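Local coordinates for protein geranyltranstransferase (Thermotoga neapolitana, PDB 4WK5) that probably joins isoprenoid diphosphates as a magnesium-dependent prenyltransferase of the farnesyl and geranylgeranyl diphosphate synthase family, at residues 69-74 and 201-206; 62-67 and 191-196. One frame throughout, in Å; residues are numbered along the deposited sequence.

Contact 1: residues 69-74 and 201-206; sequences EDIGVE and KGLDHT
Lys201 NZ donates a hydrogen bond to Gly72 O at 2.9 Å and ties the ends of two helices together. Each end is a Schellman motif with a positive-phi glycine at C-prime. Gly72 holds that place after helix 59-70, where its N turns back weakly to Glu69 O. Gly202 holds it after helix 175-201, where Leu203 N reaches Phe198 O. The ammonium group does not sit on a lone pair of the carbonyl. It lies above the carbonyl plane, 48° out of it, with a C=O...N angle of 126°. The carboxylate of Glu74 is near but not in contact, with OE1 4.8 Å from Lys201 NZ; its opposite charge may still steady the ammonium group. The lysine chain starts with CG anti to the backbone N (chi1 -169°), bends at chi2 and then runs extended. This course carries its methylenes past the carbonyl of Ile71, where CE comes within 3.3 Å of Ile71 O. At the base of the chain, CB rests on two neighbouring methyls, 3.7 Å from Val73 CG2 and 3.9 Å from Ile71 CD1. The side chains of Ile71 and Val73 run alongside that of the lysine, heading the other way. Ile71 also meets Phe198 of helix 175-201, and Leu203 rests on the same phenylalanine. Thus a small apolar patch lies beside the polar bond. The contact is at the surface, about 20 Å from the centre of the chain to its own centre. Just before the turn, Asp70 binds Thr280 and the backbone N of Arg279, which joins this helix end to the start of helix 278-289. The apolar patch closes across the segments where Ile71 CD1 meets Leu203 CD1 at 4.1 Å.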
# COMPACT_ATOMS: atom_id res chain seq x y z
N GLU A 69 -25.94 4.27 -6.64
CA GLU A 69 -27.07 4.98 -7.22
C GLU A 69 -28.37 4.28 -6.84
O GLU A 69 -29.39 4.93 -6.57
CB GLU A 69 -26.96 5.09 -8.74
CG GLU A 69 -28.00 6.04 -9.34
CD GLU A 69 -27.91 6.15 -10.84
OE1 GLU A 69 -27.11 5.40 -11.44
OE2 GLU A 69 -28.63 6.98 -11.43
N ASP A 70 -28.34 2.94 -6.79
CA ASP A 70 -29.53 2.18 -6.42
C ASP A 70 -30.01 2.48 -4.99
O ASP A 70 -31.20 2.43 -4.73
CB ASP A 70 -29.26 0.67 -6.55
CG ASP A 70 -29.50 0.15 -7.95
OD1 ASP A 70 -30.25 0.79 -8.73
OD2 ASP A 70 -28.96 -0.92 -8.28
N ILE A 71 -29.10 2.81 -4.08
CA ILE A 71 -29.52 3.03 -2.69
C ILE A 71 -29.46 4.50 -2.28
O ILE A 71 -29.62 4.83 -1.10
CB ILE A 71 -28.68 2.18 -1.70
CG1 ILE A 71 -27.21 2.61 -1.72
CG2 ILE A 71 -28.82 0.69 -2.02
CD1 ILE A 71 -26.38 1.92 -0.65
N GLY A 72 -29.24 5.38 -3.26
CA GLY A 72 -29.30 6.81 -3.03
C GLY A 72 -28.10 7.44 -2.36
O GLY A 72 -28.24 8.37 -1.56
N VAL A 73 -26.91 6.96 -2.68
CA VAL A 73 -25.70 7.57 -2.15
C VAL A 73 -25.30 8.76 -3.01
O VAL A 73 -25.37 8.72 -4.24
CB VAL A 73 -24.53 6.56 -2.07
CG1 VAL A 73 -23.22 7.28 -1.80
CG2 VAL A 73 -24.80 5.51 -1.00
N GLU A 74 -24.92 9.83 -2.32
CA GLU A 74 -24.36 11.03 -2.92
C GLU A 74 -23.22 10.70 -3.87
O GLU A 74 -22.30 9.96 -3.51
CB GLU A 74 -23.85 11.99 -1.83
CG GLU A 74 -23.19 11.33 -0.60
CD GLU A 74 -24.15 10.59 0.34
OE1 GLU A 74 -25.37 10.53 0.04
OE2 GLU A 74 -23.68 10.06 1.36
N LYS A 201 -24.06 5.01 3.09
CA LYS A 201 -25.49 5.31 3.28
C LYS A 201 -25.95 5.01 4.71
O LYS A 201 -27.03 5.43 5.12
CB LYS A 201 -26.33 4.53 2.27
CG LYS A 201 -27.80 4.96 2.19
CD LYS A 201 -27.93 6.38 1.67
CE LYS A 201 -29.39 6.78 1.49
NZ LYS A 201 -29.50 8.19 1.01
N GLY A 202 -25.13 4.28 5.46
CA GLY A 202 -25.48 3.91 6.82
C GLY A 202 -26.37 2.68 6.92
O GLY A 202 -27.00 2.45 7.95
N LEU A 203 -26.43 1.91 5.84
CA LEU A 203 -27.22 0.67 5.82
C LEU A 203 -26.36 -0.54 6.17
O LEU A 203 -25.16 -0.56 5.89
CB LEU A 203 -27.86 0.48 4.45
CG LEU A 203 -28.62 1.67 3.87
CD1 LEU A 203 -29.08 1.39 2.45
CD2 LEU A 203 -29.80 2.03 4.76
N ASP A 204 -26.97 -1.55 6.77
CA ASP A 204 -26.25 -2.78 7.13
C ASP A 204 -25.73 -3.49 5.88
O ASP A 204 -26.47 -3.68 4.92
CB ASP A 204 -27.16 -3.71 7.93
CG ASP A 204 -26.41 -4.90 8.50
OD1 ASP A 204 -25.73 -4.73 9.53
OD2 ASP A 204 -26.51 -6.00 7.92
N HIS A 205 -24.45 -3.87 5.89
CA HIS A 205 -23.80 -4.40 4.69
C HIS A 205 -23.45 -5.89 4.80
O HIS A 205 -22.76 -6.43 3.93
CB HIS A 205 -22.55 -3.58 4.35
CG HIS A 205 -21.38 -3.83 5.27
ND1 HIS A 205 -20.67 -5.01 5.28
CD2 HIS A 205 -20.80 -3.03 6.19
CE1 HIS A 205 -19.71 -4.93 6.17
NE2 HIS A 205 -19.76 -3.74 6.74
N THR A 206 -23.92 -6.54 5.85
CA THR A 206 -23.61 -7.95 6.08
C THR A 206 -24.08 -8.82 4.91
O THR A 206 -23.34 -9.67 4.41
CB THR A 206 -24.25 -8.47 7.38
OG1 THR A 206 -23.82 -7.67 8.49
CG2 THR A 206 -23.86 -9.92 7.62

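Contact 2: residues 62-67 and 191-196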
# COMPACT_ATOMS: atom_id res chain seq x y z
N LEU A 62 -17.57 0.73 -11.79
CA LEU A 62 -18.95 0.83 -12.28
C LEU A 62 -19.93 0.19 -11.31
O LEU A 62 -21.02 0.71 -11.10
CB LEU A 62 -19.08 0.18 -13.66
CG LEU A 62 -18.55 0.99 -14.85
CD1 LEU A 62 -18.44 0.10 -16.08
CD2 LEU A 62 -19.46 2.17 -15.12
N LEU A 63 -19.54 -0.93 -10.69
CA LEU A 63 -20.38 -1.58 -9.70
C LEU A 63 -20.59 -0.68 -8.47
O LEU A 63 -21.71 -0.57 -7.96
CB LEU A 63 -19.78 -2.93 -9.29
CG LEU A 63 -20.52 -3.83 -8.32
CD1 LEU A 63 -21.86 -4.28 -8.94
CD2 LEU A 63 -19.62 -5.04 -8.03
N VAL A 64 -19.52 -0.03 -8.00
CA VAL A 64 -19.66 0.92 -6.90
C VAL A 64 -20.69 2.01 -7.25
O VAL A 64 -21.57 2.33 -6.45
CB VAL A 64 -18.32 1.56 -6.54
CG1 VAL A 64 -18.52 2.67 -5.50
CG2 VAL A 64 -17.35 0.48 -6.03
N LEU A 65 -20.59 2.56 -8.46
CA LEU A 65 -21.52 3.61 -8.87
C LEU A 65 -22.95 3.11 -9.02
O LEU A 65 -23.89 3.82 -8.67
CB LEU A 65 -21.06 4.26 -10.18
CG LEU A 65 -19.76 5.05 -10.10
CD1 LEU A 65 -19.53 5.83 -11.39
CD2 LEU A 65 -19.77 5.99 -8.91
N THR A 66 -23.14 1.90 -9.55
CA THR A 66 -24.50 1.43 -9.77
C THR A 66 -25.17 1.04 -8.45
O THR A 66 -26.34 1.35 -8.23
CB THR A 66 -24.57 0.24 -10.75
OG1 THR A 66 -24.05 -0.95 -10.13
CG2 THR A 66 -23.79 0.58 -12.04
N VAL A 67 -24.42 0.39 -7.56
CA VAL A 67 -24.97 0.02 -6.26
C VAL A 67 -25.30 1.28 -5.47
O VAL A 67 -26.37 1.41 -4.87
CB VAL A 67 -24.00 -0.86 -5.44
CG1 VAL A 67 -24.51 -1.04 -4.02
CG2 VAL A 67 -23.82 -2.23 -6.12
N ALA A 191 -16.61 -7.77 -2.91
CA ALA A 191 -17.43 -7.62 -1.71
C ALA A 191 -17.37 -6.17 -1.23
O ALA A 191 -18.38 -5.60 -0.77
CB ALA A 191 -16.95 -8.57 -0.62
N PHE A 192 -16.19 -5.56 -1.34
CA PHE A 192 -16.03 -4.18 -0.93
C PHE A 192 -16.82 -3.25 -1.85
O PHE A 192 -17.37 -2.24 -1.38
CB PHE A 192 -14.54 -3.78 -0.91
CG PHE A 192 -14.31 -2.37 -0.46
CD1 PHE A 192 -14.29 -2.05 0.89
CD2 PHE A 192 -14.11 -1.35 -1.39
CE1 PHE A 192 -14.08 -0.73 1.30
CE2 PHE A 192 -13.89 -0.04 -0.98
CZ PHE A 192 -13.87 0.27 0.36
N CYS A 193 -16.91 -3.58 -3.13
CA CYS A 193 -17.70 -2.77 -4.07
C CYS A 193 -19.17 -2.70 -3.65
O CYS A 193 -19.81 -1.69 -3.88
CB CYS A 193 -17.61 -3.29 -5.50
SG CYS A 193 -15.98 -3.09 -6.23
N PHE A 194 -19.69 -3.79 -3.08
CA PHE A 194 -21.04 -3.80 -2.51
C PHE A 194 -21.11 -3.16 -1.11
O PHE A 194 -22.03 -2.40 -0.82
CB PHE A 194 -21.56 -5.24 -2.43
CG PHE A 194 -22.06 -5.77 -3.74
CD1 PHE A 194 -23.38 -5.55 -4.13
CD2 PHE A 194 -21.25 -6.53 -4.56
CE1 PHE A 194 -23.84 -6.05 -5.33
CE2 PHE A 194 -21.71 -7.04 -5.76
CZ PHE A 194 -23.01 -6.80 -6.15
N SER A 195 -20.14 -3.48 -0.26
CA SER A 195 -20.11 -3.00 1.13
C SER A 195 -19.99 -1.49 1.25
O SER A 195 -20.69 -0.85 2.05
CB SER A 195 -18.94 -3.64 1.89
OG SER A 195 -19.08 -5.04 1.99
N ALA A 196 -19.09 -0.91 0.47
CA ALA A 196 -18.72 0.49 0.63
C ALA A 196 -19.91 1.45 0.44
O ALA A 196 -20.08 2.35 1.27
CB ALA A 196 -17.58 0.85 -0.34
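Leu63 points from helix 62-67 toward helix 191-196. From its CB the chain leads to CG, which lies 4.1 Å from Cys193 CB. CG stands anti to the backbone N (chi1 -176°), and the two methyls branch from it toward different atoms. CD2 touches both Cys193 CB and Phe194 CE2, each at 3.7 Å. CD1 reaches the far end of the same ring, 3.9 Å from Phe194 CZ. Val67 meets this ring too: its CG2 is 3.9 Å from Phe194 CD1, and the two side chains cross at about a right angle. Both methyls, Leu63 CD2 near CD2 and CE2 and Val67 CG2 near CD1 and CE1, approach obliquely from the same side of the ring plane. An alanine in place of Phe194 would remove the ring and would probably leave the methyls of Leu63 and Val67 without their shared partner. Val64 completes the interface. Its CG2 packs on Cys193 at CA, CB and SG, each at 3.8 Å, where the backbones come nearest. No hydrogen bond crosses between the segments. Leu63 and Val67 also touch Thr280 of helix 278-289, while Val64 and Cys193 meet Ala82 and Val85 of helix 75-96. The axes of segments 62-67 and 191-196 approach to 8.6 Å, with a crossing angle of -28°. Such close, nearly aligned helices, meeting through apolar faces, belong to the buried core of the all-helical isoprenoid synthase fold.

From the N terminus, the chain enters helix 59-70 and first supplies residues 62-67 to contact 2, then 69-74 to contact 1. It runs on through helices 75-96, 119-138 and 143-166 before helix 175-201 returns. There residues 191-196 close contact 2, and 201-206 close contact 1 in the loop before helix 206-229. The two closures cross, because their segments alternate along the chain. Their centres are 9 Å apart. Together they tie the same two helices, contact 2 along their buried faces and contact 1 through the turns at their C-terminal ends. His205 packs on Ser195, so the two contacts meet directly.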